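Long-range contacts in putative retaining b-glycosidase (Saccharophagus degradans, PDB 5A95), which hydrolyses beta-glucans, probably mixed-linkage beta-1,3-1,4-glucans in particular, as a retaining glycoside hydrolase of family 5: residues W232-S237 / K272-K277; A252-P257 / A289-W294; Y256-K261 / A302-K307. The protein carries 1 engineered substitution. One frame throughout, in Å; residues are numbered along the deposited sequence.

Interaction 1 (W232-S237 / K272-K277); sequences WAYDLS and KLWDEK
With CG anti to the backbone N in both Y234 (chi1 -170°) and D235 (-176°), these side chains of the turn following helix 230-233 reach K277 and W274 of helix 267-279, and K277, bent at chi2 (-73°), crosses both. The phenol of Y234 ends at the edge of the W274 indole, near its plane, with OH 3.2 Å from CD1 of W274. A water in the tyrosine plane joins this OH to the carbonyl O of L273, by a bond of 2.6 Å to Y234 OH and a weak one to L273. Tyrosine suits the site because its ring stays buried, against the K277 methylenes (Y234 CE2 to K277 CB, 3.7 Å). The helix has a wider pi-type turn at 275-277, and the K277 carbonyl accepts the amide of L236 (N to O, 2.8 Å). S237 N, meeting D235 OD1 from above the carboxylate plane, closes an Asx turn; the S237 hydroxyl takes the syn lone pair of the same oxygen (OG to OD1, 2.6 Å). OD2 of D235 makes a salt bridge to K277 NZ whose hydrogen bond is weak (3.3 Å). The carboxylate is thus oriented mainly by its own loop, the lysine charge probably being a looser addition.

Interaction 2 (A252-P257 / A289-W294); sequences AAHPYP and ATQLGW. Engineered in segment 289-294: Q291 (natural residue Glu). With BGC (beta-D-glucopyranose), chain D.
Q291, engineered in place of the natural glutamate, lays its side chain over the imidazole of H254. With its CG anti to the carbonyl carbon (chi1 -65°) and the chain extended beyond, CB sits 3.7 Å from the centroid of the H254 ring, almost on the ring normal, in a CH-pi contact. The amide beyond stacks on the same ring, the two planes 20° apart. The imidazole is fixed in rotation from both nitrogens: NE2 donates in the ring plane to OG1 of T290 (2.8 Å), and ND1 is bonded to E189. The T290 hydroxyl can serve here because chi1 of 48° sets OG1 between the backbone N and the carbonyl carbon; it also bonds E185. Both segments leave the C-terminal ends of neighbouring parallel strands, 250-252 and 287-289, in the (beta/alpha)8 barrel of family 5, and Q291 brings the contact into the glycan pocket. The Q291 position is consistent with that of the nucleophilic glutamate of family relatives. In the conformer considered, the OH of Y256 accepts a hydrogen bond from Q291 NE2 (2.9 Å), tilted out of the amide plane, with the phenol steeply inclined to the amide; NE2 also binds O2 of the glucose weakly (3.3 Å), and OE1 is held by R103. On the side of A289, P255 centres an inverse gamma turn, and its CD packs on A289 CB. The carbonyl of G293 meets the Y256 edge (O to CD1, 3.3 Å) and the P257 ring (O to CD, 3.1 Å), yet has no hydrogen-bond partner; the backbone angles of G293 by themselves call for glycine. Q291 O, likewise without a partner, faces CA of H254 at 3.2 Å in a CA-H...O contact, and P257 CG rests on W294 CB (3.9 Å).

Interaction 3 (Y256-K261 / A302-K307); sequences YPQKAK and AHIPVK. With BGC (beta-D-glucopyranose), chain D.
This is a loop-to-loop contact at the rim of the glycan pocket, in which Q258 joins the backbone around P305 while V306 packs on Y256. The Q258 amide donates to the P305 carbonyl (N to O, 3.0 Å). The side chain of Q258 turns its CG away from its own carbonyl (chi1 -59°) and runs on extended, bringing OE1 to the amide of K307 (3.0 Å to N), a donor lying well above the plane of the glutamine carbonyl. One glutamine thereby spans both sides of V306, pairing as donor and as acceptor. The two loops follow strands 250-252 and 287-289 of the (beta/alpha)8 barrel, and each folds back in a beta turn: Y256-K259, and H303-V306 with a cis bond before P305, a type VI turn that proline is suited to make. The two methyls of V306 serve two rings: CG1 lies over the Y256 face, 3.7 Å from the centroid of that ring, and CG2 covers the centre of the H303 imidazole. That imidazole meets the glucose in its own plane, NE2 to O6 of the glucose being 2.6 Å and nearly straight. Alongside, the aliphatic chain of K259 follows the P305 ring (CD to CG, 3.9 Å), while its ammonium bonds N231.

All three contacts lie on one side of the chain's centre. Interaction 2 is the deepest, about 10 Å from the centre of the chain, against about 17 and 18 Å for interactions 1 and 3; its centre is about 11 Å from that of interaction 1 and about 10 Å from that of interaction 3. Along the chain come 232-237, 252-261, 272-277, 289-294 and 302-307, so segments of interaction 1 alternate with the others. Interactions 2 and 3 share Y256 and P257, and both touch the glucose, joining the loops after strands 250-252 and 287-289 from beside the glucose outward. A233 O meets H254 N. A260 packs on L273 and W274, which ties helix 267-279 to its loop.

Interaction 1 (W232-S237 / K272-K277)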
loop_
_atom_site.group_PDB
_atom_site.type_symbol
_atom_site.label_atom_id
_atom_site.label_comp_id
_atom_site.label_asym_id
_atom_site.label_seq_id
_atom_site.Cartn_x
_atom_site.Cartn_y
_atom_site.Cartn_z
ATOM N N TRP A 232 -4.313 15.177 -18.057
ATOM C CA TRP A 232 -5.123 14.118 -18.642
ATOM C C TRP A 232 -4.542 13.637 -19.982
ATOM O O TRP A 232 -5.224 13.617 -21.019
ATOM C CB TRP A 232 -6.586 14.530 -18.806
ATOM C CG TRP A 232 -7.375 14.727 -17.533
ATOM C CD1 TRP A 232 -8.249 13.823 -17.004
ATOM C CD2 TRP A 232 -7.420 15.875 -16.693
ATOM N NE1 TRP A 232 -8.847 14.338 -15.875
ATOM C CE2 TRP A 232 -8.371 15.601 -15.666
ATOM C CE3 TRP A 232 -6.805 17.120 -16.722
ATOM C CZ2 TRP A 232 -8.656 16.505 -14.646
ATOM C CZ3 TRP A 232 -7.091 18.014 -15.698
ATOM C CH2 TRP A 232 -8.009 17.708 -14.682
ATOM N N ALA A 233 -3.269 13.242 -19.951
ATOM C CA ALA A 233 -2.581 12.716 -21.127
ATOM C C ALA A 233 -2.599 13.721 -22.263
ATOM O O ALA A 233 -2.782 13.369 -23.407
ATOM C CB ALA A 233 -3.187 11.370 -21.577
ATOM N N TYR A 234 -2.311 14.967 -21.959
ATOM C CA TYR A 234 -2.279 16.012 -22.960
ATOM C C TYR A 234 -0.905 16.632 -23.174
ATOM O O TYR A 234 -0.551 16.966 -24.301
ATOM C CB TYR A 234 -3.358 17.081 -22.681
ATOM C CG TYR A 234 -3.490 18.033 -23.823
ATOM C CD1 TYR A 234 -4.084 17.644 -25.023
ATOM C CD2 TYR A 234 -3.002 19.321 -23.725
ATOM C CE1 TYR A 234 -4.140 18.504 -26.088
ATOM C CE2 TYR A 234 -3.089 20.207 -24.801
ATOM C CZ TYR A 234 -3.657 19.769 -25.995
ATOM O OH TYR A 234 -3.718 20.602 -27.105
ATOM N N ASP A 235 -0.108 16.767 -22.124
ATOM C CA ASP A 235 1.165 17.491 -22.220
ATOM C C ASP A 235 2.358 16.538 -22.291
ATOM O O ASP A 235 2.775 15.967 -21.275
ATOM C CB ASP A 235 1.318 18.463 -21.036
ATOM C CG ASP A 235 2.579 19.324 -21.138
ATOM O OD1 ASP A 235 3.224 19.328 -22.204
ATOM O OD2 ASP A 235 2.887 20.014 -20.145
ATOM N N LEU A 236 2.906 16.385 -23.490
ATOM C CA LEU A 236 4.115 15.585 -23.704
ATOM C C LEU A 236 5.389 16.434 -23.669
ATOM O O LEU A 236 6.470 15.896 -23.733
ATOM C CB LEU A 236 4.028 14.852 -25.029
ATOM C CG LEU A 236 3.027 13.720 -25.115
ATOM C CD1 LEU A 236 3.005 13.139 -26.515
ATOM C CD2 LEU A 236 3.337 12.634 -24.075
ATOM N N SER A 237 5.270 17.747 -23.523
ATOM C CA SER A 237 6.452 18.596 -23.625
ATOM C C SER A 237 7.632 18.221 -22.718
ATOM O O SER A 237 8.765 18.406 -23.133
ATOM C CB SER A 237 6.095 20.077 -23.509
ATOM O OG SER A 237 5.602 20.412 -22.241
ATOM N N LYS A 272 -0.962 24.963 -34.122
ATOM C CA LYS A 272 0.189 25.420 -33.383
ATOM C C LYS A 272 0.124 24.956 -31.913
ATOM O O LYS A 272 1.092 24.468 -31.354
ATOM C CB LYS A 272 0.331 26.952 -33.457
ATOM C CG LYS A 272 1.501 27.483 -32.625
ATOM C CD LYS A 272 2.145 28.777 -33.092
ATOM C CE LYS A 272 3.682 28.723 -32.990
ATOM N NZ LYS A 272 4.286 27.880 -31.897
ATOM N N LEU A 273 -1.032 25.140 -31.294
ATOM C CA LEU A 273 -1.188 24.725 -29.917
ATOM C C LEU A 273 -1.051 23.210 -29.765
ATOM O O LEU A 273 -0.429 22.727 -28.810
ATOM C CB LEU A 273 -2.524 25.219 -29.354
ATOM C CG LEU A 273 -2.554 26.703 -29.056
ATOM C CD1 LEU A 273 -3.964 27.191 -28.844
ATOM C CD2 LEU A 273 -1.717 27.010 -27.840
ATOM N N TRP A 274 -1.632 22.456 -30.687
ATOM C CA TRP A 274 -1.469 21.009 -30.657
ATOM C C TRP A 274 -0.011 20.598 -30.816
ATOM O O TRP A 274 0.483 19.741 -30.093
ATOM C CB TRP A 274 -2.332 20.325 -31.714
ATOM C CG TRP A 274 -3.806 20.427 -31.463
ATOM C CD1 TRP A 274 -4.432 20.630 -30.265
ATOM C CD2 TRP A 274 -4.859 20.294 -32.438
ATOM N NE1 TRP A 274 -5.790 20.684 -30.445
ATOM C CE2 TRP A 274 -6.090 20.471 -31.761
ATOM C CE3 TRP A 274 -4.875 20.113 -33.826
ATOM C CZ2 TRP A 274 -7.313 20.423 -32.421
ATOM C CZ3 TRP A 274 -6.073 20.062 -34.469
ATOM C CH2 TRP A 274 -7.289 20.219 -33.767
ATOM N N ASP A 275 0.698 21.250 -31.724
ATOM C CA ASP A 275 2.083 20.874 -31.914
ATOM C C ASP A 275 2.912 21.205 -30.674
ATOM O O ASP A 275 3.804 20.422 -30.304
ATOM C CB ASP A 275 2.657 21.507 -33.180
ATOM C CG ASP A 275 3.721 20.646 -33.809
ATOM O OD1 ASP A 275 3.401 19.769 -34.635
ATOM O OD2 ASP A 275 4.876 20.847 -33.445
ATOM N N GLU A 276 2.600 22.310 -30.003
ATOM C CA GLU A 276 3.360 22.712 -28.836
ATOM C C GLU A 276 3.276 21.709 -27.698
ATOM O O GLU A 276 4.278 21.394 -27.065
ATOM C CB GLU A 276 2.875 24.093 -28.334
ATOM C CG GLU A 276 3.338 25.234 -29.225
ATOM C CD GLU A 276 2.830 26.599 -28.802
ATOM O OE1 GLU A 276 2.098 26.709 -27.802
ATOM O OE2 GLU A 276 3.201 27.576 -29.486
ATOM N N LYS A 277 2.066 21.247 -27.407
ATOM C CA LYS A 277 1.867 20.405 -26.245
ATOM C C LYS A 277 2.097 18.938 -26.491
ATOM O O LYS A 277 2.548 18.237 -25.593
ATOM C CB LYS A 277 0.471 20.657 -25.611
ATOM C CG LYS A 277 0.387 21.931 -24.758
ATOM C CD LYS A 277 1.133 21.761 -23.434
ATOM C CE LYS A 277 1.078 23.030 -22.598
ATOM N NZ LYS A 277 1.855 22.909 -21.335
HETATM O O HOH W 1 -2.439 22.817 -26.835
#

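Interaction 2 (A252-P257 / A289-W294)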
loop_
_atom_site.group_PDB
_atom_site.type_symbol
_atom_site.label_atom_id
_atom_site.label_comp_id
_atom_site.label_asym_id
_atom_site.label_seq_id
_atom_site.Cartn_x
_atom_site.Cartn_y
_atom_site.Cartn_z
ATOM N N ALA A 252 1.260 8.720 -25.727
ATOM C CA ALA A 252 -0.180 8.964 -25.844
ATOM C C ALA A 252 -0.456 10.452 -25.832
ATOM O O ALA A 252 0.180 11.208 -25.106
ATOM C CB ALA A 252 -0.935 8.293 -24.698
ATOM N N ALA A 253 -1.521 10.859 -26.505
ATOM C CA ALA A 253 -2.090 12.188 -26.388
ATOM C C ALA A 253 -3.596 12.050 -26.483
ATOM O O ALA A 253 -4.110 11.234 -27.236
ATOM C CB ALA A 253 -1.591 13.102 -27.495
ATOM N N HIS A 254 -4.309 12.899 -25.728
ATOM C CA HIS A 254 -5.777 12.917 -25.709
ATOM C C HIS A 254 -6.283 14.299 -26.106
ATOM O O HIS A 254 -6.717 15.102 -25.248
ATOM C CB HIS A 254 -6.304 12.522 -24.335
ATOM C CG HIS A 254 -6.114 11.066 -24.025
ATOM N ND1 HIS A 254 -6.584 10.486 -22.864
ATOM C CD2 HIS A 254 -5.527 10.066 -24.733
ATOM C CE1 HIS A 254 -6.285 9.207 -22.862
ATOM N NE2 HIS A 254 -5.678 8.921 -24.000
ATOM N N PRO A 255 -6.186 14.614 -27.398
ATOM C CA PRO A 255 -6.460 15.972 -27.818
ATOM C C PRO A 255 -7.959 16.239 -28.069
ATOM O O PRO A 255 -8.403 16.485 -29.207
ATOM C CB PRO A 255 -5.665 16.074 -29.102
ATOM C CG PRO A 255 -5.771 14.689 -29.696
ATOM C CD PRO A 255 -5.683 13.783 -28.511
ATOM N N TYR A 256 -8.747 16.234 -26.998
ATOM C CA TYR A 256 -10.128 16.646 -27.104
ATOM C C TYR A 256 -10.226 18.123 -27.547
ATOM O O TYR A 256 -9.273 18.895 -27.354
ATOM C CB TYR A 256 -10.814 16.375 -25.791
ATOM C CG TYR A 256 -11.186 14.924 -25.557
ATOM C CD1 TYR A 256 -12.042 14.254 -26.415
ATOM C CD2 TYR A 256 -10.753 14.247 -24.425
ATOM C CE1 TYR A 256 -12.433 12.953 -26.174
ATOM C CE2 TYR A 256 -11.167 12.954 -24.164
ATOM C CZ TYR A 256 -11.993 12.305 -25.046
ATOM O OH TYR A 256 -12.388 11.007 -24.764
ATOM N N PRO A 257 -11.389 18.517 -28.100
ATOM C CA PRO A 257 -11.452 19.812 -28.763
ATOM C C PRO A 257 -11.170 21.047 -27.927
ATOM O O PRO A 257 -10.642 22.037 -28.441
ATOM C CB PRO A 257 -12.901 19.881 -29.321
ATOM C CG PRO A 257 -13.661 18.812 -28.606
ATOM C CD PRO A 257 -12.621 17.737 -28.339
ATOM N N ALA A 289 -3.046 8.943 -30.502
ATOM C CA ALA A 289 -4.099 9.723 -29.880
ATOM C C ALA A 289 -5.175 8.744 -29.422
ATOM O O ALA A 289 -6.122 8.460 -30.166
ATOM C CB ALA A 289 -4.612 10.758 -30.865
ATOM N N THR A 290 -4.991 8.177 -28.221
ATOM C CA THR A 290 -5.846 7.079 -27.800
ATOM C C THR A 290 -7.240 7.472 -27.307
ATOM O O THR A 290 -8.070 6.596 -27.100
ATOM C CB THR A 290 -5.155 6.181 -26.774
ATOM O OG1 THR A 290 -4.581 6.995 -25.753
ATOM C CG2 THR A 290 -4.111 5.298 -27.404
ATOM N N GLN A 291 -7.467 8.771 -27.152
ATOM C CA GLN A 291 -8.810 9.331 -27.001
ATOM C C GLN A 291 -8.829 10.646 -27.720
ATOM O O GLN A 291 -7.906 11.458 -27.624
ATOM C CB GLN A 291 -9.223 9.537 -25.546
ATOM C CG GLN A 291 -9.326 8.224 -24.824
ATOM C CD GLN A 291 -9.865 8.292 -23.416
ATOM O OE1 GLN A 291 -9.654 7.373 -22.645
ATOM N NE2 GLN A 291 -10.645 9.295 -23.122
ATOM N N LEU A 292 -9.908 10.845 -28.452
ATOM C CA LEU A 292 -10.246 12.075 -29.155
ATOM C C LEU A 292 -11.720 11.960 -29.524
ATOM O O LEU A 292 -12.275 10.874 -29.526
ATOM C CB LEU A 292 -9.368 12.297 -30.392
ATOM C CG LEU A 292 -9.591 11.403 -31.595
ATOM C CD1 LEU A 292 -9.118 12.050 -32.888
ATOM C CD2 LEU A 292 -8.906 10.052 -31.419
ATOM N N GLY A 293 -12.331 13.062 -29.905
ATOM C CA GLY A 293 -13.721 13.077 -30.325
ATOM C C GLY A 293 -14.473 14.270 -29.775
ATOM O O GLY A 293 -13.918 15.040 -29.022
ATOM N N TRP A 294 -15.738 14.403 -30.171
ATOM C CA TRP A 294 -16.540 15.519 -29.724
ATOM C C TRP A 294 -18.012 15.200 -29.771
ATOM O O TRP A 294 -18.435 14.246 -30.409
ATOM C CB TRP A 294 -16.305 16.782 -30.581
ATOM C CG TRP A 294 -17.106 16.809 -31.869
ATOM C CD1 TRP A 294 -18.324 17.433 -32.055
ATOM C CD2 TRP A 294 -16.804 16.180 -33.131
ATOM N NE1 TRP A 294 -18.769 17.237 -33.344
ATOM C CE2 TRP A 294 -17.854 16.485 -34.027
ATOM C CE3 TRP A 294 -15.729 15.411 -33.602
ATOM C CZ2 TRP A 294 -17.854 16.034 -35.351
ATOM C CZ3 TRP A 294 -15.739 14.982 -34.907
ATOM C CH2 TRP A 294 -16.790 15.296 -35.774
HETATM C C2 BGC D . -11.982 9.740 -19.684
HETATM C C3 BGC D . -13.164 8.897 -20.157
HETATM C C4 BGC D . -14.418 9.776 -20.228
HETATM C C5 BGC D . -14.148 10.988 -21.098
HETATM C C6 BGC D . -15.353 11.888 -21.232
HETATM C C1 BGC D . -11.880 11.106 -20.356
HETATM O O1 BGC D . -11.136 12.032 -19.604
HETATM O O2 BGC D . -10.733 8.969 -19.834
HETATM O O3 BGC D . -13.273 7.748 -19.259
HETATM O O4 BGC D . -15.605 9.129 -20.710
HETATM O O5 BGC D . -13.134 11.739 -20.439
HETATM O O6 BGC D . -14.875 13.057 -21.899
#

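Interaction 3 (Y256-K261 / A302-K307)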
loop_
_atom_site.group_PDB
_atom_site.type_symbol
_atom_site.label_atom_id
_atom_site.label_comp_id
_atom_site.label_asym_id
_atom_site.label_seq_id
_atom_site.Cartn_x
_atom_site.Cartn_y
_atom_site.Cartn_z
ATOM N N TYR A 256 -8.747 16.234 -26.998
ATOM C CA TYR A 256 -10.128 16.646 -27.104
ATOM C C TYR A 256 -10.226 18.123 -27.547
ATOM O O TYR A 256 -9.273 18.895 -27.354
ATOM C CB TYR A 256 -10.814 16.375 -25.791
ATOM C CG TYR A 256 -11.186 14.924 -25.557
ATOM C CD1 TYR A 256 -12.042 14.254 -26.415
ATOM C CD2 TYR A 256 -10.753 14.247 -24.425
ATOM C CE1 TYR A 256 -12.433 12.953 -26.174
ATOM C CE2 TYR A 256 -11.167 12.954 -24.164
ATOM C CZ TYR A 256 -11.993 12.305 -25.046
ATOM O OH TYR A 256 -12.388 11.007 -24.764
ATOM N N PRO A 257 -11.389 18.517 -28.100
ATOM C CA PRO A 257 -11.452 19.812 -28.763
ATOM C C PRO A 257 -11.170 21.047 -27.927
ATOM O O PRO A 257 -10.642 22.037 -28.441
ATOM C CB PRO A 257 -12.901 19.881 -29.321
ATOM C CG PRO A 257 -13.661 18.812 -28.606
ATOM C CD PRO A 257 -12.621 17.737 -28.339
ATOM N N GLN A 258 -11.510 20.988 -26.632
ATOM C CA GLN A 258 -11.373 22.155 -25.752
ATOM C C GLN A 258 -10.100 22.109 -24.910
ATOM O O GLN A 258 -9.889 22.991 -24.096
ATOM C CB GLN A 258 -12.602 22.342 -24.873
ATOM C CG GLN A 258 -13.876 22.530 -25.685
ATOM C CD GLN A 258 -15.101 22.514 -24.821
ATOM O OE1 GLN A 258 -15.485 21.471 -24.282
ATOM N NE2 GLN A 258 -15.734 23.665 -24.685
ATOM N N LYS A 259 -9.210 21.139 -25.153
ATOM C CA LYS A 259 -7.923 21.160 -24.473
ATOM C C LYS A 259 -7.076 22.371 -24.878
ATOM O O LYS A 259 -6.533 23.068 -24.029
ATOM C CB LYS A 259 -7.138 19.876 -24.708
ATOM C CG LYS A 259 -7.800 18.624 -24.140
ATOM C CD LYS A 259 -8.093 18.659 -22.631
ATOM C CE LYS A 259 -6.859 18.646 -21.767
ATOM N NZ LYS A 259 -7.191 18.487 -20.323
ATOM N N ALA A 260 -6.959 22.592 -26.177
ATOM C CA ALA A 260 -6.334 23.817 -26.681
ATOM C C ALA A 260 -7.385 24.912 -26.718
ATOM O O ALA A 260 -8.499 24.675 -27.163
ATOM C CB ALA A 260 -5.762 23.587 -28.066
ATOM N N LYS A 261 -7.001 26.123 -26.323
ATOM C CA LYS A 261 -7.927 27.231 -26.181
ATOM C C LYS A 261 -7.387 28.470 -26.904
ATOM O O LYS A 261 -7.075 29.488 -26.282
ATOM C CB LYS A 261 -8.215 27.525 -24.697
ATOM C CG LYS A 261 -8.823 26.334 -23.982
ATOM C CD LYS A 261 -9.077 26.570 -22.505
ATOM C CE LYS A 261 -9.672 25.342 -21.831
ATOM N NZ LYS A 261 -8.732 24.189 -21.846
ATOM N N ALA A 302 -22.893 15.999 -23.174
ATOM C CA ALA A 302 -21.933 17.059 -23.432
ATOM C C ALA A 302 -21.319 17.666 -22.171
ATOM O O ALA A 302 -22.021 17.993 -21.222
ATOM C CB ALA A 302 -22.602 18.153 -24.267
ATOM N N HIS A 303 -20.009 17.842 -22.188
ATOM C CA HIS A 303 -19.248 18.356 -21.071
ATOM C C HIS A 303 -17.893 18.855 -21.591
ATOM O O HIS A 303 -17.428 18.382 -22.613
ATOM C CB HIS A 303 -18.991 17.230 -20.057
ATOM C CG HIS A 303 -18.328 16.015 -20.649
ATOM N ND1 HIS A 303 -19.031 15.025 -21.313
ATOM C CD2 HIS A 303 -17.030 15.621 -20.663
ATOM C CE1 HIS A 303 -18.202 14.075 -21.704
ATOM N NE2 HIS A 303 -16.980 14.412 -21.322
ATOM N N ILE A 304 -17.271 19.815 -20.904
ATOM C CA ILE A 304 -15.877 20.202 -21.189
ATOM C C ILE A 304 -15.032 18.973 -20.825
ATOM O O ILE A 304 -15.274 18.363 -19.783
ATOM C CB ILE A 304 -15.473 21.443 -20.357
ATOM C CG1 ILE A 304 -16.337 22.661 -20.738
ATOM C CG2 ILE A 304 -14.005 21.791 -20.508
ATOM C CD1 ILE A 304 -16.304 23.804 -19.737
ATOM N N PRO A 305 -14.041 18.595 -21.670
ATOM C CA PRO A 305 -13.515 19.329 -22.811
ATOM C C PRO A 305 -13.921 18.785 -24.181
ATOM O O PRO A 305 -13.158 18.934 -25.151
ATOM C CB PRO A 305 -12.011 19.162 -22.620
ATOM C CG PRO A 305 -11.889 17.736 -22.186
ATOM C CD PRO A 305 -13.094 17.529 -21.267
ATOM N N VAL A 306 -15.089 18.149 -24.300
ATOM C CA VAL A 306 -15.474 17.462 -25.525
ATOM C C VAL A 306 -16.533 18.185 -26.371
ATOM O O VAL A 306 -16.981 17.636 -27.380
ATOM C CB VAL A 306 -15.947 16.004 -25.260
ATOM C CG1 VAL A 306 -14.861 15.253 -24.496
ATOM C CG2 VAL A 306 -17.273 15.927 -24.503
ATOM N N LYS A 307 -16.888 19.413 -26.003
ATOM C CA LYS A 307 -17.910 20.153 -26.735
ATOM C C LYS A 307 -17.320 20.840 -27.951
ATOM O O LYS A 307 -16.268 21.457 -27.850
ATOM C CB LYS A 307 -18.563 21.210 -25.848
ATOM C CG LYS A 307 -19.290 20.698 -24.613
ATOM C CD LYS A 307 -19.907 21.878 -23.850
ATOM C CE LYS A 307 -20.831 21.425 -22.750
ATOM N NZ LYS A 307 -21.437 22.624 -22.124
HETATM C C2 BGC D . -11.982 9.740 -19.684
HETATM C C3 BGC D . -13.164 8.897 -20.157
HETATM C C4 BGC D . -14.418 9.776 -20.228
HETATM C C5 BGC D . -14.148 10.988 -21.098
HETATM C C6 BGC D . -15.353 11.888 -21.232
HETATM C C1 BGC D . -11.880 11.106 -20.356
HETATM O O1 BGC D . -11.136 12.032 -19.604
HETATM O O2 BGC D . -10.733 8.969 -19.834
HETATM O O3 BGC D . -13.273 7.748 -19.259
HETATM O O4 BGC D . -15.605 9.129 -20.710
HETATM O O5 BGC D . -13.134 11.739 -20.439
HETATM O O6 BGC D . -14.875 13.057 -21.899
#